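Local coordinates for protein putative sugar isomerase (Parabacteroides distasonis, PDB 3LMZ) that probably acts as a sugar isomerase with a xylose isomerase-like TIM-barrel fold, at residues I216-M219 / R220-N223; G165-R169 / N170-P174. All coordinates share one frame; numbering follows the deposited sequence.

Contact 1 (I216-M219 / R220-N223); sequences IRMM and REVN
Met218, carried as selenomethionine, starts with CG opposite its backbone N (chi1 -172°) and then folds at both chi2 and chi3, which turns a side chain that sets out away from Glu221 back towards it. Its SE comes 3.5 Å from Glu221 CD and lies almost equally far from both carboxylate oxygens, while CE sits 3.7 Å from Glu221 OE1. Glu221 itself is stretched out beyond CG. The same Met218 SE also touches Val222 CG1 at 3.9 Å, an apolar contact one helical turn on. Arg220 reaches back along the helix, its chain straight from CG to NE, and lays one guanidinium face over Ile216. The methyl CG2 of Ile216 stands 3.4 Å above the plane of the Arg220 guanidinium, offset toward its rim. That group is fixed by hydrogen bonds from NE to Asn16 OD1 and from NH1 to Thr257 O. The backbone is the last turn of helix 212-221 of the TIM barrel: Arg220 N binds Ile216 O at 3.2 Å, and Val222 N binds Met218 O at 2.9 Å. At positive phi (51°), Asn223 ends it in a Schellman motif, its N bonded to Arg220 O at 3.2 Å. Ile216 packs on Phe250 and Val253 of helix 240-256, whereas Met218 and Met219 rest on Leu178 of helix 174-181.

Contact 2 (G165-R169 / N170-P174); sequences GHDLR and NGCDP
Asn170 N donates to His166 O at 3.0 Å, the last ordinary bond of helix 164-169. Asp167 O takes two donors, Cys172 N at 3.1 Å and, only weakly, Asn170 N. Gly171 N reaches Leu168 O at 2.8 Å, coming from above the carbonyl plane, 60° out of it. A CA-H...O contact runs from Leu168 CA to Cys172 O at 3.2 Å. The Cys172 and Gly171 bonds close a Schellman motif, with Gly171 at positive phi (80°), where a beta carbon would jam against the carbonyl O of Asn170. Helix 164-169 follows barrel strand 158-163, and the motif turns the chain towards helix 174-181, whose N-cap is Asp173: its OD1 accepts Ala176 N and, weakly, Val175 N.

Among side chains, buried Asp167 carries most of the contact. Its CG lies anti to the backbone N (chi1 -152°), which swings the carboxylate under the turn, with OD2 3.4 Å from Pro174 CA and OD1 3.7 Å from Cys172 CB; OD1 also accepts the backbone N of Ala144. Replacing Asp167 by an alanine would probably leave Ala144 N without this acceptor and open a gap beneath Cys172 and Pro174.

Apolar contact is made by Leu168, whose CD1 meets Pro174 CD at 3.8 Å; Leu168 also packs on Val7 of the second subunit. Polar ends find partners beyond the segments: Asn170 ND2 bonds Asp143 OD2, and Arg169 NH2 forms a salt bridge with Asp137, while Arg169 NH1 makes a weak bond to His166 ND1 within the helix.

In the fold
Contact 2 precedes contact 1 in the chain, and both stand at the ends of helices in the same TIM barrel. Their centres lie 18 Å apart, with nearest atoms about 6 Å apart and no direct touch. Helix 174-181 bridges them: it begins at Pro174 of contact 2, and its Val175, Leu178 and Lys179 meet Met218 of contact 1. Contact 2 is the one beside a bound ligand, a citrate probably from the crystallisation liquor; the side chain of His166 lies about 3 Å from it and NE2 hydrogen-bonds the citrate, which may mark a pocket. Contact 2 also borders the second subunit, whereas no other chain of the assembly touches contact 1.

Contact 1 (I216-M219 / R220-N223)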
ATOM      1  N   ILE A 216     -10.847  12.474  -4.274  1.00 14.95           N
ATOM      2  CA  ILE A 216     -11.162  12.590  -2.849  1.00 13.13           C
ATOM      3  C   ILE A 216     -11.739  13.968  -2.494  1.00 14.07           C
ATOM      4  O   ILE A 216     -12.748  14.068  -1.798  1.00 16.94           O
ATOM      5  CB  ILE A 216      -9.912  12.338  -2.034  1.00 16.20           C
ATOM      6  CG1 ILE A 216      -9.587  10.843  -2.093  1.00 22.67           C
ATOM      7  CG2 ILE A 216     -10.019  12.920  -0.601  1.00 16.74           C
ATOM      8  CD1 ILE A 216     -10.383  10.000  -1.237  1.00 35.38           C
ATOM      9  N   ARG A 217     -11.152  15.039  -3.034  1.00 14.53           N
ATOM     10  CA  ARG A 217     -11.691  16.349  -2.785  1.00 14.02           C
ATOM     11  C   ARG A 217     -13.098  16.480  -3.348  1.00 15.86           C
ATOM     12  O   ARG A 217     -13.968  17.104  -2.734  1.00 15.39           O
ATOM     13  CB  ARG A 217     -10.782  17.433  -3.375  1.00 15.43           C
ATOM     14  CG  ARG A 217      -9.503  17.658  -2.636  1.00 16.55           C
ATOM     15  CD  ARG A 217      -8.715  18.830  -3.251  1.00 16.27           C
ATOM     16  NE  ARG A 217      -7.307  18.618  -2.972  1.00 35.81           N
ATOM     17  CZ  ARG A 217      -6.409  18.173  -3.854  1.00 32.75           C
ATOM     18  NH1 ARG A 217      -6.710  17.977  -5.150  1.00 30.51           N
ATOM     19  NH2 ARG A 217      -5.165  18.008  -3.442  1.00 41.45           N
HETATM   20  N   MSE A 218     -13.329  15.906  -4.527  1.00 14.57           N
HETATM   21  CA  MSE A 218     -14.635  16.001  -5.147  1.00 13.40           C
HETATM   22  C   MSE A 218     -15.705  15.225  -4.393  1.00 13.64           C
HETATM   23  O   MSE A 218     -16.881  15.641  -4.310  1.00 15.25           O
HETATM   24  CB  MSE A 218     -14.603  15.569  -6.631  1.00 12.11           C
HETATM   25  CG  MSE A 218     -15.914  15.842  -7.359  1.00 14.12           C
HETATM   26 SE   MSE A 218     -16.529  17.667  -7.314  0.75 17.87          SE
HETATM   27  CE  MSE A 218     -15.122  18.492  -8.363  1.00 19.59           C
HETATM   28  N   MSE A 219     -15.319  14.100  -3.834  1.00 13.51           N
HETATM   29  CA  MSE A 219     -16.280  13.314  -3.046  1.00 13.96           C
HETATM   30  C   MSE A 219     -16.724  14.064  -1.807  1.00 15.16           C
HETATM   31  O   MSE A 219     -17.873  13.966  -1.396  1.00 14.01           O
HETATM   32  CB  MSE A 219     -15.761  11.914  -2.696  1.00 13.40           C
HETATM   33  CG  MSE A 219     -15.613  10.985  -3.912  1.00 11.18           C
HETATM   34 SE   MSE A 219     -15.146   9.162  -3.481  0.75 15.78          SE
HETATM   35  CE  MSE A 219     -13.302   9.538  -3.029  1.00 17.27           C
ATOM     36  N   ARG A 220     -15.774  14.790  -1.223  1.00 14.64           N
ATOM     37  CA  ARG A 220     -16.112  15.685  -0.106  1.00 12.58           C
ATOM     38  C   ARG A 220     -17.037  16.808  -0.598  1.00 16.54           C
ATOM     39  O   ARG A 220     -18.042  17.112   0.026  1.00 17.90           O
ATOM     40  CB  ARG A 220     -14.856  16.262   0.513  1.00 14.90           C
ATOM     41  CG  ARG A 220     -13.994  15.286   1.246  1.00 14.30           C
ATOM     42  CD  ARG A 220     -12.671  15.911   1.638  1.00 16.92           C
ATOM     43  NE  ARG A 220     -11.742  14.888   2.106  1.00 16.18           N
ATOM     44  CZ  ARG A 220     -10.450  15.097   2.218  1.00 17.15           C
ATOM     45  NH1 ARG A 220      -9.970  16.305   1.924  1.00 21.43           N
ATOM     46  NH2 ARG A 220      -9.649  14.108   2.640  1.00 16.81           N
ATOM     47  N   GLU A 221     -16.717  17.390  -1.752  1.00 14.92           N
ATOM     48  CA  GLU A 221     -17.478  18.528  -2.271  1.00 16.07           C
ATOM     49  C   GLU A 221     -18.936  18.147  -2.581  1.00 15.13           C
ATOM     50  O   GLU A 221     -19.845  18.985  -2.311  1.00 17.82           O
ATOM     51  CB  GLU A 221     -16.756  19.140  -3.485  1.00 20.25           C
ATOM     52  CG  GLU A 221     -17.581  20.120  -4.277  1.00 18.04           C
ATOM     53  CD  GLU A 221     -16.851  20.677  -5.503  1.00 19.57           C
ATOM     54  OE1 GLU A 221     -15.603  20.779  -5.475  1.00 19.86           O
ATOM     55  OE2 GLU A 221     -17.548  21.017  -6.498  1.00 24.51           O
ATOM     56  N   VAL A 222     -19.173  16.950  -3.139  1.00 14.36           N
ATOM     57  CA  VAL A 222     -20.545  16.530  -3.474  1.00 14.82           C
ATOM     58  C   VAL A 222     -21.167  15.665  -2.396  1.00 17.29           C
ATOM     59  O   VAL A 222     -22.311  15.220  -2.547  1.00 17.68           O
ATOM     60  CB  VAL A 222     -20.582  15.745  -4.823  1.00 15.05           C
ATOM     61  CG1 VAL A 222     -19.994  16.590  -5.984  1.00 15.85           C
ATOM     62  CG2 VAL A 222     -19.895  14.413  -4.686  1.00 15.61           C
ATOM     63  N   ASN A 223     -20.424  15.468  -1.310  1.00 15.40           N
ATOM     64  CA  ASN A 223     -20.824  14.614  -0.194  1.00 15.77           C
ATOM     65  C   ASN A 223     -21.272  13.221  -0.658  1.00 18.95           C
ATOM     66  O   ASN A 223     -22.356  12.778  -0.354  1.00 17.09           O
ATOM     67  CB  ASN A 223     -21.872  15.314   0.665  1.00 15.52           C
ATOM     68  CG  ASN A 223     -22.049  14.671   2.025  1.00 19.85           C
ATOM     69  OD1 ASN A 223     -21.072  14.307   2.705  1.00 21.16           O
ATOM     70  ND2 ASN A 223     -23.294  14.537   2.429  1.00 23.95           N
TER

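Contact 2 (G165-R169 / N170-P174)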
ATOM      1  N   GLY A 165     -11.689   4.002 -13.614  1.00 13.31           N
ATOM      2  CA  GLY A 165     -10.718   3.520 -14.570  1.00 14.32           C
ATOM      3  C   GLY A 165     -11.306   3.387 -15.947  1.00 14.47           C
ATOM      4  O   GLY A 165     -10.736   3.845 -16.957  1.00 14.46           O
ATOM      5  N   HIS A 166     -12.456   2.730 -16.040  1.00 13.52           N
ATOM      6  CA  HIS A 166     -13.120   2.619 -17.336  1.00 15.12           C
ATOM      7  C   HIS A 166     -13.564   3.973 -17.902  1.00 13.08           C
ATOM      8  O   HIS A 166     -13.476   4.192 -19.121  1.00 14.04           O
ATOM      9  CB  HIS A 166     -14.301   1.665 -17.266  1.00 14.49           C
ATOM     10  CG  HIS A 166     -13.884   0.252 -17.099  1.00 15.43           C
ATOM     11  ND1 HIS A 166     -12.768  -0.266 -17.742  1.00 19.08           N
ATOM     12  CD2 HIS A 166     -14.430  -0.767 -16.390  1.00 20.38           C
ATOM     13  CE1 HIS A 166     -12.653  -1.546 -17.428  1.00 26.44           C
ATOM     14  NE2 HIS A 166     -13.635  -1.870 -16.602  1.00 21.54           N
ATOM     15  N   ASP A 167     -13.989   4.878 -17.045  1.00 13.66           N
ATOM     16  CA  ASP A 167     -14.361   6.212 -17.491  1.00 13.18           C
ATOM     17  C   ASP A 167     -13.145   6.915 -18.128  1.00 14.04           C
ATOM     18  O   ASP A 167     -13.253   7.479 -19.202  1.00 13.34           O
ATOM     19  CB  ASP A 167     -14.931   7.012 -16.309  1.00 14.60           C
ATOM     20  CG  ASP A 167     -15.952   8.101 -16.717  1.00 14.69           C
ATOM     21  OD1 ASP A 167     -16.844   7.856 -17.557  1.00 12.15           O
ATOM     22  OD2 ASP A 167     -15.836   9.173 -16.085  1.00 15.95           O
ATOM     23  N   LEU A 168     -11.995   6.872 -17.442  1.00 12.76           N
ATOM     24  CA  LEU A 168     -10.821   7.546 -17.939  1.00 13.84           C
ATOM     25  C   LEU A 168     -10.374   6.890 -19.247  1.00 13.60           C
ATOM     26  O   LEU A 168      -9.951   7.567 -20.184  1.00 14.78           O
ATOM     27  CB  LEU A 168      -9.691   7.621 -16.934  1.00 14.83           C
ATOM     28  CG  LEU A 168      -8.502   8.569 -17.255  1.00 13.81           C
ATOM     29  CD1 LEU A 168      -8.814  10.029 -16.961  1.00 20.68           C
ATOM     30  CD2 LEU A 168      -7.228   8.179 -16.480  1.00 14.22           C
ATOM     31  N   ARG A 169     -10.469   5.559 -19.338  1.00 13.22           N
ATOM     32  CA  ARG A 169     -10.087   4.846 -20.574  1.00 13.93           C
ATOM     33  C   ARG A 169     -10.995   5.202 -21.740  1.00 14.58           C
ATOM     34  O   ARG A 169     -10.542   5.098 -22.907  1.00 14.74           O
ATOM     35  CB  ARG A 169     -10.079   3.353 -20.377  1.00 14.85           C
ATOM     36  CG  ARG A 169      -8.915   2.902 -19.501  1.00 13.83           C
ATOM     37  CD  ARG A 169      -8.976   1.385 -19.233  1.00 16.64           C
ATOM     38  NE  ARG A 169      -8.922   0.638 -20.477  1.00 16.16           N
ATOM     39  CZ  ARG A 169      -9.948  -0.034 -21.022  1.00 20.21           C
ATOM     40  NH1 ARG A 169     -11.112  -0.108 -20.430  1.00 24.43           N
ATOM     41  NH2 ARG A 169      -9.772  -0.664 -22.196  1.00 18.04           N
ATOM     42  N   ASN A 170     -12.230   5.616 -21.467  1.00 14.64           N
ATOM     43  CA  ASN A 170     -13.089   6.125 -22.510  1.00 16.77           C
ATOM     44  C   ASN A 170     -12.771   7.587 -22.886  1.00 14.74           C
ATOM     45  O   ASN A 170     -13.501   8.157 -23.748  1.00 15.22           O
ATOM     46  CB  ASN A 170     -14.581   6.000 -22.171  1.00 17.42           C
ATOM     47  CG  ASN A 170     -15.423   5.786 -23.408  1.00 17.13           C
ATOM     48  OD1 ASN A 170     -15.136   4.895 -24.217  1.00 21.96           O
ATOM     49  ND2 ASN A 170     -16.452   6.614 -23.575  1.00 19.06           N
ATOM     50  N   GLY A 171     -11.725   8.187 -22.318  1.00 16.20           N
ATOM     51  CA  GLY A 171     -11.419   9.592 -22.567  1.00 16.72           C
ATOM     52  C   GLY A 171     -12.219  10.637 -21.779  1.00 16.94           C
ATOM     53  O   GLY A 171     -12.231  11.837 -22.132  1.00 19.78           O
ATOM     54  N   CYS A 172     -12.802  10.200 -20.650  1.00 14.42           N
ATOM     55  CA  CYS A 172     -13.630  11.030 -19.792  1.00 16.74           C
ATOM     56  C   CYS A 172     -12.856  11.337 -18.547  1.00 17.69           C
ATOM     57  O   CYS A 172     -11.964  10.563 -18.186  1.00 19.22           O
ATOM     58  CB  CYS A 172     -14.941  10.341 -19.455  1.00 14.50           C
ATOM     59  SG  CYS A 172     -15.927   9.881 -20.906  1.00 19.82           S
ATOM     60  N   ASP A 173     -13.136  12.485 -17.937  1.00 16.41           N
ATOM     61  CA  ASP A 173     -12.575  12.914 -16.648  1.00 14.78           C
ATOM     62  C   ASP A 173     -13.507  12.395 -15.539  1.00 13.72           C
ATOM     63  O   ASP A 173     -14.643  12.855 -15.403  1.00 14.32           O
ATOM     64  CB  ASP A 173     -12.523  14.445 -16.633  1.00 15.40           C
ATOM     65  CG  ASP A 173     -11.990  15.018 -15.345  1.00 19.93           C
ATOM     66  OD1 ASP A 173     -11.931  14.354 -14.309  1.00 16.58           O
ATOM     67  OD2 ASP A 173     -11.584  16.173 -15.383  1.00 19.73           O
ATOM     68  N   PRO A 174     -13.057  11.388 -14.770  1.00 14.79           N
ATOM     69  CA  PRO A 174     -14.024  10.823 -13.801  1.00 14.52           C
ATOM     70  C   PRO A 174     -14.374  11.793 -12.664  1.00 14.59           C
ATOM     71  O   PRO A 174     -15.417  11.674 -12.046  1.00 15.17           O
ATOM     72  CB  PRO A 174     -13.287   9.616 -13.258  1.00 15.83           C
ATOM     73  CG  PRO A 174     -11.852   9.913 -13.457  1.00 14.91           C
ATOM     74  CD  PRO A 174     -11.744  10.723 -14.711  1.00 14.87           C
TER